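Local coordinates for cellulose binding domain-containing protein (Clostridium clariflavum, PDB 4B96) that probably binds cellulose through this calcium-containing family 3b carbohydrate-binding module, one part of a membrane protein of a biomass-sensing system, at residues R22-I27 and W102-I107; Y58-G63 and V88-G93; I4-H9 and L144-E149. All coordinates share one frame; numbering follows the deposited sequence.

Overall arrangement
From the N terminus, strand 5-9 opens the loop that contact 3 closes when residues 144-149 pack against residues 4-9 near the C-terminal end. Within that span, contact 1 pairs residues 22-27 with 102-107, and contact 2, between 58-63 and 88-93, lies within the span of contact 1, so all three nest and none cross. Contact 1 joins neighbouring strands of one antiparallel sheet; contacts 2 and 3 bridge that sheet to the second one of the beta-sandwich. Contact 1 touches both others: Phe104 pairs with Tyr58 and Phe59, and Val26 with Lys8. The centres of contacts 2 and 3 lie about 17 Å apart.

Contact 1: R22-I27 and W102-I107; sequences RWDFVI and WVFGAI
Neighbouring antiparallel strands 20-29 and 100-109 meet here in the middle of one sheet of the CBM3 beta-sandwich, with an irregularity at Trp23 and Asp24. Regular backbone pairing is found at Phe25 and Val103, whose two hydrogen bonds are short and nearly straight: Phe25 N to Val103 O is 2.9 Å and Val103 N to Phe25 O 2.8 Å. At the irregularity a side chain takes over. Asp24 OD1 accepts the N-H of Gly105 at 2.9 Å, from above the carboxylate plane, while Arg22 NE donates to the same oxygen. Arg22, bent at chi2 and chi3, also forms a salt bridge from NH2 to Asp24 OD2. Gly105 O receives two weak bonds, from Trp23 N and Arg22 NE.

The aromatic contacts divide between the two faces of the sheet. Trp23 turns to the interior, its CG in the crowded position between backbone N and carbonyl carbon (chi1 44°), and lays its six-membered ring over Gly105 CA, 3.9 Å from the ring centroid. Phe25, also in the crowded position, is covered by Val103 CB, and both rings touch strands 40-47 and 83-90 of the facing sheet. On the other face, the Asp24 and Phe104 side chains cross at about a right angle with carboxylate and ring planes 4° apart, and Asp24 OD2 comes to 3.4 Å from Phe104 CG. Beside it, Val26 CG2 sits over the six-membered ring of Trp102, coming within 3.4 Å of Trp102 CE3.

Contact 2: Y58-G63 and V88-G93; sequences YFYSLG and VTFEKG
Two hydrogen bonds join the end of strand 53-60 and the turn after it to the loop that follows strand 83-90, both ending on backbone carbonyls. Tyr60 carries the first. Its CG is anti to the backbone N (chi1 176°), which sends the ring across to the other segment, and its OH donates to Lys92 O at 2.8 Å. That oxygen lies at the edge of the phenol ring and is met on a lone pair, in the carbonyl plane. The second bond runs the other way: Lys92, bent at chi2 and chi3, curls back so that NZ reaches Leu62 O at 3.1 Å. Lys92 thus contributes both its carbonyl and its ammonium group, which donates to a carbonyl of the Tyr60-Gly63 type I turn.

Apolar packing lies beneath these bonds. The Tyr60 and Phe90 rings meet obliquely, planes at 36° and centroids 5.5 Å apart, with Phe90 CD2 3.7 Å from Tyr60 CZ. Leu37 touches both rings as well as Leu62, and Val103 packs on Tyr60 from strand 100-109. Gly93 lets the phenol in close: Tyr60 OH stands 3.3 Å from Gly93 CA, where a CB would clash with the hydroxyl.

Strand 53-60 edges one sheet, whereas strand 83-90 belongs to the other, so the contact joins the two layers where the chain leaves each strand, a loop-to-loop bridge between the two sheets of the CBM3 beta-sandwich.

Contact 3: I4-H9 and L144-E149; sequences ILKLKH and LVWGIE
The indole of Trp146 is the main bump of this contact, and the hollow that receives it is shaped by the backbone and side-chain roots of Leu5, Lys6 and Leu7. With CG anti to the backbone N (chi1 174°), the ring projects from its strand and lies with one face on strand 5-9. Lys6 CA sits over the six-membered ring, 4.0 Å from its centroid, and Leu7 CB over the five-membered ring, 3.7 Å from that centroid; between them Leu7 N stands above the middle of the indole. Lys6 adds CB, 3.7 Å from Trp146 CZ3, before its extended chain leads away.

A smaller bump fits alongside. Leu5 holds CG in the crowded position between backbone N and carbonyl carbon (chi1 80°), which brings CD1 to 4.0 Å from Trp146 CB and CG to 4.1 Å from Val145 CG2; the Leu5 and Val145 side chains cross at about a right angle. A water bridges the two backbones, donating to Leu5 O at 2.8 Å and to Val145 O at 2.6 Å. The indole NE1 finds its partner elsewhere, in Trp133 O.

The two strand segments cross at 62° and belong to opposite sheets of the sandwich. Val145 and Trp146 form a classic beta bulge opposite Val138, Leu7 continues onto Val138 and Val42, and beyond edge strand 143-146 Val145 packs on Tyr151 of the second subunit.

Contact 1: R22-I27 and W102-I107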
loop_
_atom_site.group_PDB
_atom_site.type_symbol
_atom_site.label_atom_id
_atom_site.label_comp_id
_atom_site.label_asym_id
_atom_site.label_seq_id
_atom_site.Cartn_x
_atom_site.Cartn_y
_atom_site.Cartn_z
ATOM N N ARG A 22 -9.600 15.649 -10.808
ATOM C CA ARG A 22 -8.294 15.463 -11.480
ATOM C C ARG A 22 -7.590 14.255 -10.928
ATOM O O ARG A 22 -7.310 14.184 -9.716
ATOM C CB ARG A 22 -7.430 16.721 -11.345
ATOM C CG ARG A 22 -8.107 17.893 -12.058
ATOM C CD ARG A 22 -7.967 17.735 -13.619
ATOM N NE ARG A 22 -6.573 17.706 -14.075
ATOM C CZ ARG A 22 -5.863 18.792 -14.323
ATOM N NH1 ARG A 22 -6.418 19.990 -14.171
ATOM N NH2 ARG A 22 -4.586 18.687 -14.696
ATOM N N TRP A 23 -7.362 13.265 -11.777
ATOM C CA TRP A 23 -6.705 12.048 -11.300
ATOM C C TRP A 23 -5.183 12.054 -11.536
ATOM O O TRP A 23 -4.526 11.012 -11.376
ATOM C CB TRP A 23 -7.366 10.848 -11.944
ATOM C CG TRP A 23 -7.636 11.022 -13.470
ATOM C CD1 TRP A 23 -8.834 11.407 -14.087
ATOM C CD2 TRP A 23 -6.684 10.827 -14.518
ATOM N NE1 TRP A 23 -8.657 11.411 -15.465
ATOM C CE2 TRP A 23 -7.343 11.087 -15.746
ATOM C CE3 TRP A 23 -5.325 10.453 -14.535
ATOM C CZ2 TRP A 23 -6.682 10.984 -16.979
ATOM C CZ3 TRP A 23 -4.667 10.341 -15.750
ATOM C CH2 TRP A 23 -5.356 10.611 -16.974
ATOM N N ASP A 24 -4.621 13.200 -11.933
ATOM C CA ASP A 24 -3.204 13.262 -12.388
ATOM C C ASP A 24 -2.225 12.463 -11.527
ATOM O O ASP A 24 -2.160 12.650 -10.266
ATOM C CB ASP A 24 -2.661 14.673 -12.286
ATOM C CG ASP A 24 -3.436 15.666 -13.161
ATOM O OD1 ASP A 24 -4.558 15.320 -13.639
ATOM O OD2 ASP A 24 -2.902 16.776 -13.335
ATOM N N PHE A 25 -1.397 11.675 -12.183
ATOM C CA PHE A 25 -0.408 10.895 -11.454
ATOM C C PHE A 25 0.910 10.809 -12.193
ATOM O O PHE A 25 0.988 11.080 -13.417
ATOM C CB PHE A 25 -0.931 9.498 -11.127
ATOM C CG PHE A 25 -1.302 8.669 -12.338
ATOM C CD1 PHE A 25 -0.337 7.870 -12.970
ATOM C CD2 PHE A 25 -2.647 8.605 -12.778
ATOM C CE1 PHE A 25 -0.669 7.071 -14.071
ATOM C CE2 PHE A 25 -3.003 7.784 -13.866
ATOM C CZ PHE A 25 -1.995 7.049 -14.544
ATOM N N VAL A 26 1.935 10.459 -11.419
ATOM C CA VAL A 26 3.243 10.148 -11.966
ATOM C C VAL A 26 3.608 8.753 -11.470
ATOM O O VAL A 26 3.561 8.468 -10.280
ATOM C CB VAL A 26 4.315 11.133 -11.443
ATOM C CG1 VAL A 26 5.712 10.785 -12.041
ATOM C CG2 VAL A 26 3.912 12.572 -11.787
ATOM N N ILE A 27 3.903 7.849 -12.383
ATOM C CA ILE A 27 4.424 6.558 -11.957
ATOM C C ILE A 27 5.903 6.666 -12.113
ATOM O O ILE A 27 6.382 6.946 -13.214
ATOM C CB ILE A 27 4.016 5.427 -12.876
ATOM C CG1 ILE A 27 2.504 5.264 -12.932
ATOM C CG2 ILE A 27 4.713 4.094 -12.455
ATOM C CD1 ILE A 27 2.115 4.257 -13.945
ATOM N N TRP A 102 4.421 10.630 -16.732
ATOM C CA TRP A 102 3.499 11.654 -16.196
ATOM C C TRP A 102 2.197 11.521 -16.946
ATOM O O TRP A 102 2.199 11.524 -18.172
ATOM C CB TRP A 102 4.063 13.095 -16.398
ATOM C CG TRP A 102 5.382 13.346 -15.629
ATOM C CD1 TRP A 102 6.566 12.734 -15.853
ATOM C CD2 TRP A 102 5.607 14.236 -14.513
ATOM N NE1 TRP A 102 7.522 13.192 -14.988
ATOM C CE2 TRP A 102 6.965 14.117 -14.152
ATOM C CE3 TRP A 102 4.794 15.142 -13.796
ATOM C CZ2 TRP A 102 7.550 14.860 -13.062
ATOM C CZ3 TRP A 102 5.384 15.900 -12.712
ATOM C CH2 TRP A 102 6.738 15.735 -12.361
ATOM N N VAL A 103 1.082 11.417 -16.221
ATOM C CA VAL A 103 -0.196 11.243 -16.864
ATOM C C VAL A 103 -1.244 12.141 -16.221
ATOM O O VAL A 103 -1.600 11.908 -15.058
ATOM C CB VAL A 103 -0.684 9.757 -16.807
ATOM C CG1 VAL A 103 -1.741 9.532 -17.900
ATOM C CG2 VAL A 103 0.494 8.762 -16.993
ATOM N N PHE A 104 -1.669 13.213 -16.915
ATOM C CA PHE A 104 -2.607 14.173 -16.312
ATOM C C PHE A 104 -3.948 14.109 -17.039
ATOM O O PHE A 104 -3.996 13.936 -18.249
ATOM C CB PHE A 104 -2.173 15.641 -16.467
ATOM C CG PHE A 104 -0.815 15.936 -15.909
ATOM C CD1 PHE A 104 -0.108 14.984 -15.203
ATOM C CD2 PHE A 104 -0.245 17.173 -16.097
ATOM C CE1 PHE A 104 1.170 15.273 -14.693
ATOM C CE2 PHE A 104 1.029 17.440 -15.594
ATOM C CZ PHE A 104 1.729 16.483 -14.921
ATOM N N GLY A 105 -5.037 14.268 -16.305
ATOM C CA GLY A 105 -6.328 14.367 -16.974
ATOM C C GLY A 105 -7.433 14.486 -15.961
ATOM O O GLY A 105 -7.182 14.654 -14.767
ATOM N N ALA A 106 -8.664 14.398 -16.455
ATOM C CA ALA A 106 -9.823 14.656 -15.640
ATOM C C ALA A 106 -10.918 13.630 -15.936
ATOM O O ALA A 106 -10.936 12.987 -17.017
ATOM C CB ALA A 106 -10.347 16.100 -15.951
ATOM N N ILE A 107 -11.863 13.501 -15.002
ATOM C CA ILE A 107 -13.189 12.998 -15.377
ATOM C C ILE A 107 -14.266 14.056 -15.026
ATOM O O ILE A 107 -14.085 14.840 -14.085
ATOM C CB ILE A 107 -13.538 11.683 -14.620
ATOM C CG1 ILE A 107 -13.384 11.864 -13.103
ATOM C CG2 ILE A 107 -12.713 10.524 -15.178
ATOM C CD1 ILE A 107 -13.868 10.641 -12.268
#

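Contact 2: Y58-G63 and V88-G93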
loop_
_atom_site.group_PDB
_atom_site.type_symbol
_atom_site.label_atom_id
_atom_site.label_comp_id
_atom_site.label_asym_id
_atom_site.label_seq_id
_atom_site.Cartn_x
_atom_site.Cartn_y
_atom_site.Cartn_z
ATOM N N TYR A 58 -5.001 15.061 -20.479
ATOM C CA TYR A 58 -4.402 16.351 -20.861
ATOM C C TYR A 58 -2.891 16.244 -21.190
ATOM O O TYR A 58 -2.348 17.120 -21.828
ATOM C CB TYR A 58 -4.553 17.353 -19.703
ATOM C CG TYR A 58 -5.982 17.654 -19.365
ATOM C CD1 TYR A 58 -6.945 17.724 -20.377
ATOM C CD2 TYR A 58 -6.371 17.919 -18.032
ATOM C CE1 TYR A 58 -8.286 18.036 -20.076
ATOM C CE2 TYR A 58 -7.673 18.262 -17.715
ATOM C CZ TYR A 58 -8.630 18.294 -18.722
ATOM O OH TYR A 58 -9.937 18.575 -18.407
ATOM N N PHE A 59 -2.220 15.243 -20.638
ATOM C CA PHE A 59 -0.772 15.159 -20.817
ATOM C C PHE A 59 -0.371 13.725 -20.583
ATOM O O PHE A 59 -0.787 13.114 -19.582
ATOM C CB PHE A 59 -0.026 16.092 -19.824
ATOM C CG PHE A 59 1.452 16.151 -20.081
ATOM C CD1 PHE A 59 1.956 16.852 -21.166
ATOM C CD2 PHE A 59 2.339 15.476 -19.258
ATOM C CE1 PHE A 59 3.322 16.888 -21.443
ATOM C CE2 PHE A 59 3.732 15.505 -19.527
ATOM C CZ PHE A 59 4.217 16.209 -20.618
ATOM N N TYR A 60 0.449 13.178 -21.485
ATOM C CA TYR A 60 0.999 11.826 -21.291
ATOM C C TYR A 60 2.472 11.912 -21.753
ATOM O O TYR A 60 2.733 12.096 -22.928
ATOM C CB TYR A 60 0.231 10.783 -22.142
ATOM C CG TYR A 60 0.777 9.362 -22.087
ATOM C CD1 TYR A 60 1.389 8.877 -20.911
ATOM C CD2 TYR A 60 0.715 8.521 -23.219
ATOM C CE1 TYR A 60 1.865 7.586 -20.816
ATOM C CE2 TYR A 60 1.203 7.209 -23.141
ATOM C CZ TYR A 60 1.789 6.752 -21.943
ATOM O OH TYR A 60 2.279 5.466 -21.860
ATOM N N SER A 61 3.423 11.815 -20.844
ATOM C CA SER A 61 4.796 12.067 -21.245
ATOM C C SER A 61 5.394 10.985 -22.165
ATOM O O SER A 61 6.447 11.189 -22.727
ATOM C CB SER A 61 5.681 12.261 -20.007
ATOM O OG SER A 61 5.682 11.066 -19.213
ATOM N N LEU A 62 4.714 9.843 -22.340
ATOM C CA LEU A 62 5.307 8.759 -23.106
ATOM C C LEU A 62 4.540 8.405 -24.371
ATOM O O LEU A 62 4.815 7.401 -25.024
ATOM C CB LEU A 62 5.417 7.516 -22.213
ATOM C CG LEU A 62 6.289 7.738 -20.969
ATOM C CD1 LEU A 62 6.145 6.508 -20.120
ATOM C CD2 LEU A 62 7.748 7.975 -21.318
ATOM N N GLY A 63 3.547 9.181 -24.731
ATOM C CA GLY A 63 2.903 8.866 -25.985
ATOM C C GLY A 63 1.784 9.828 -26.247
ATOM O O GLY A 63 1.811 10.979 -25.801
ATOM N N VAL A 88 -7.384 3.643 -15.291
ATOM C CA VAL A 88 -6.568 4.143 -16.405
ATOM C C VAL A 88 -5.642 3.010 -16.898
ATOM O O VAL A 88 -4.962 2.382 -16.091
ATOM C CB VAL A 88 -5.715 5.344 -15.967
ATOM C CG1 VAL A 88 -4.818 5.842 -17.139
ATOM C CG2 VAL A 88 -6.661 6.525 -15.495
ATOM N N THR A 89 -5.632 2.773 -18.211
ATOM C CA THR A 89 -4.789 1.763 -18.804
ATOM C C THR A 89 -4.095 2.415 -20.009
ATOM O O THR A 89 -4.409 3.561 -20.358
ATOM C CB THR A 89 -5.619 0.551 -19.292
ATOM O OG1 THR A 89 -6.695 1.018 -20.121
ATOM C CG2 THR A 89 -6.205 -0.259 -18.089
ATOM N N PHE A 90 -3.134 1.697 -20.598
ATOM C CA PHE A 90 -2.256 2.234 -21.646
ATOM C C PHE A 90 -2.185 1.276 -22.768
ATOM O O PHE A 90 -1.928 0.095 -22.527
ATOM C CB PHE A 90 -0.844 2.402 -21.076
ATOM C CG PHE A 90 -0.834 3.301 -19.905
ATOM C CD1 PHE A 90 -1.077 2.785 -18.610
ATOM C CD2 PHE A 90 -0.672 4.669 -20.085
ATOM C CE1 PHE A 90 -1.120 3.629 -17.476
ATOM C CE2 PHE A 90 -0.718 5.536 -18.956
ATOM C CZ PHE A 90 -0.910 4.998 -17.642
ATOM N N GLU A 91 -2.313 1.773 -23.996
ATOM C CA GLU A 91 -2.156 0.929 -25.175
ATOM C C GLU A 91 -0.709 0.832 -25.542
ATOM O O GLU A 91 -0.320 -0.046 -26.298
ATOM C CB GLU A 91 -2.891 1.539 -26.377
ATOM C CG GLU A 91 -4.375 1.730 -26.158
ATOM C CD GLU A 91 -5.187 0.487 -26.451
ATOM O OE1 GLU A 91 -4.613 -0.628 -26.368
ATOM O OE2 GLU A 91 -6.399 0.623 -26.780
ATOM N N LYS A 92 0.088 1.775 -25.060
ATOM C CA LYS A 92 1.502 1.850 -25.425
ATOM C C LYS A 92 2.246 2.668 -24.383
ATOM O O LYS A 92 1.665 3.575 -23.762
ATOM C CB LYS A 92 1.668 2.538 -26.802
ATOM C CG LYS A 92 3.060 2.391 -27.337
ATOM C CD LYS A 92 3.554 3.640 -28.097
ATOM C CE LYS A 92 3.817 4.799 -27.121
ATOM N NZ LYS A 92 4.796 5.746 -27.681
ATOM N N GLY A 93 3.536 2.389 -24.187
ATOM C CA GLY A 93 4.296 3.152 -23.199
ATOM C C GLY A 93 5.255 2.265 -22.446
ATOM O O GLY A 93 4.907 1.143 -22.044
#

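Contact 3: I4-H9 and L144-E149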
loop_
_atom_site.group_PDB
_atom_site.type_symbol
_atom_site.label_atom_id
_atom_site.label_comp_id
_atom_site.label_asym_id
_atom_site.label_seq_id
_atom_site.Cartn_x
_atom_site.Cartn_y
_atom_site.Cartn_z
ATOM N N ILE A 4 9.425 -1.920 -7.531
ATOM C CA ILE A 4 10.045 -1.253 -8.676
ATOM C C ILE A 4 9.221 -0.049 -9.171
ATOM O O ILE A 4 9.600 0.603 -10.148
ATOM C CB ILE A 4 10.398 -2.235 -9.855
ATOM C CG1 ILE A 4 9.209 -3.087 -10.288
ATOM C CG2 ILE A 4 11.422 -3.246 -9.381
ATOM C CD1 ILE A 4 8.108 -2.407 -10.900
ATOM N N LEU A 5 8.157 0.281 -8.462
ATOM C CA LEU A 5 7.437 1.491 -8.845
ATOM C C LEU A 5 6.779 2.178 -7.667
ATOM O O LEU A 5 6.462 1.530 -6.647
ATOM C CB LEU A 5 6.407 1.226 -9.966
ATOM C CG LEU A 5 5.026 0.645 -9.821
ATOM C CD1 LEU A 5 3.989 1.571 -9.064
ATOM C CD2 LEU A 5 4.519 0.425 -11.257
ATOM N N LYS A 6 6.587 3.491 -7.806
ATOM C CA LYS A 6 5.866 4.277 -6.767
ATOM C C LYS A 6 4.955 5.227 -7.517
ATOM O O LYS A 6 5.192 5.510 -8.689
ATOM C CB LYS A 6 6.831 5.096 -5.906
ATOM C CG LYS A 6 7.901 4.208 -5.216
ATOM C CD LYS A 6 8.704 5.069 -4.226
ATOM C CE LYS A 6 9.689 4.222 -3.421
ATOM N NZ LYS A 6 10.579 5.126 -2.639
ATOM N N LEU A 7 3.904 5.720 -6.865
ATOM C CA LEU A 7 2.988 6.622 -7.549
ATOM C C LEU A 7 2.897 7.956 -6.776
ATOM O O LEU A 7 2.784 7.962 -5.530
ATOM C CB LEU A 7 1.587 5.974 -7.596
ATOM C CG LEU A 7 0.504 6.893 -8.188
ATOM C CD1 LEU A 7 -0.556 6.123 -8.943
ATOM C CD2 LEU A 7 -0.223 7.698 -7.097
ATOM N N LYS A 8 2.867 9.072 -7.504
ATOM C CA LYS A 8 2.576 10.375 -6.894
ATOM C C LYS A 8 1.333 10.934 -7.563
ATOM O O LYS A 8 1.023 10.556 -8.677
ATOM C CB LYS A 8 3.728 11.369 -7.160
ATOM C CG LYS A 8 5.080 10.997 -6.551
ATOM C CD LYS A 8 6.105 12.153 -6.826
ATOM C CE LYS A 8 7.412 11.934 -6.111
ATOM N NZ LYS A 8 8.339 13.092 -6.354
ATOM N N HIS A 9 0.597 11.799 -6.862
ATOM C CA HIS A 9 -0.656 12.309 -7.393
ATOM C C HIS A 9 -0.715 13.771 -7.029
ATOM O O HIS A 9 -0.147 14.186 -5.986
ATOM C CB HIS A 9 -1.812 11.559 -6.732
ATOM C CG HIS A 9 -3.158 12.203 -6.887
ATOM N ND1 HIS A 9 -3.720 12.490 -8.127
ATOM C CD2 HIS A 9 -4.094 12.559 -5.955
ATOM C CE1 HIS A 9 -4.932 13.008 -7.946
ATOM N NE2 HIS A 9 -5.179 13.067 -6.640
ATOM N N LEU A 144 -1.581 -6.246 -7.185
ATOM C CA LEU A 144 -1.611 -4.904 -6.600
ATOM C C LEU A 144 -0.179 -4.565 -6.187
ATOM O O LEU A 144 0.421 -5.311 -5.407
ATOM C CB LEU A 144 -2.512 -4.909 -5.341
ATOM C CG LEU A 144 -2.506 -3.610 -4.526
ATOM C CD1 LEU A 144 -2.988 -2.374 -5.362
ATOM C CD2 LEU A 144 -3.463 -3.839 -3.308
ATOM N N VAL A 145 0.415 -3.509 -6.746
ATOM C CA VAL A 145 1.832 -3.225 -6.489
ATOM C C VAL A 145 2.044 -1.893 -5.776
ATOM O O VAL A 145 3.179 -1.549 -5.450
ATOM C CB VAL A 145 2.714 -3.277 -7.765
ATOM C CG1 VAL A 145 2.651 -4.660 -8.381
ATOM C CG2 VAL A 145 2.258 -2.161 -8.775
ATOM N N TRP A 146 0.952 -1.164 -5.511
ATOM C CA TRP A 146 1.068 0.141 -4.884
ATOM C C TRP A 146 -0.303 0.533 -4.413
ATOM O O TRP A 146 -1.283 0.380 -5.157
ATOM C CB TRP A 146 1.524 1.232 -5.910
ATOM C CG TRP A 146 1.488 2.605 -5.266
ATOM C CD1 TRP A 146 0.389 3.506 -5.246
ATOM C CD2 TRP A 146 2.507 3.214 -4.472
ATOM N NE1 TRP A 146 0.714 4.601 -4.469
ATOM C CE2 TRP A 146 1.996 4.454 -4.002
ATOM C CE3 TRP A 146 3.834 2.853 -4.132
ATOM C CZ2 TRP A 146 2.760 5.330 -3.221
ATOM C CZ3 TRP A 146 4.581 3.711 -3.304
ATOM C CH2 TRP A 146 4.049 4.952 -2.882
ATOM N N GLY A 147 -0.380 1.054 -3.195
ATOM C CA GLY A 147 -1.602 1.697 -2.750
ATOM C C GLY A 147 -2.529 0.830 -1.909
ATOM O O GLY A 147 -2.298 -0.375 -1.754
ATOM N N ILE A 148 -3.588 1.447 -1.385
ATOM C CA ILE A 148 -4.546 0.771 -0.498
ATOM C C ILE A 148 -5.931 0.874 -1.101
ATOM O O ILE A 148 -6.442 1.989 -1.381
ATOM C CB ILE A 148 -4.524 1.448 0.895
ATOM C CG1 ILE A 148 -3.087 1.401 1.478
ATOM C CG2 ILE A 148 -5.542 0.773 1.866
ATOM C CD1 ILE A 148 -2.850 2.393 2.635
ATOM N N GLU A 149 -6.580 -0.277 -1.338
ATOM C CA GLU A 149 -7.973 -0.256 -1.823
ATOM C C GLU A 149 -8.917 0.193 -0.684
ATOM O O GLU A 149 -8.631 -0.047 0.475
ATOM C CB GLU A 149 -8.402 -1.666 -2.334
ATOM C CG GLU A 149 -7.468 -2.122 -3.501
ATOM C CD GLU A 149 -7.777 -3.549 -4.047
ATOM O OE1 GLU A 149 -8.076 -4.430 -3.230
ATOM O OE2 GLU A 149 -7.669 -3.787 -5.286
HETATM O O HOH W 1 5.652 -1.048 -6.050
#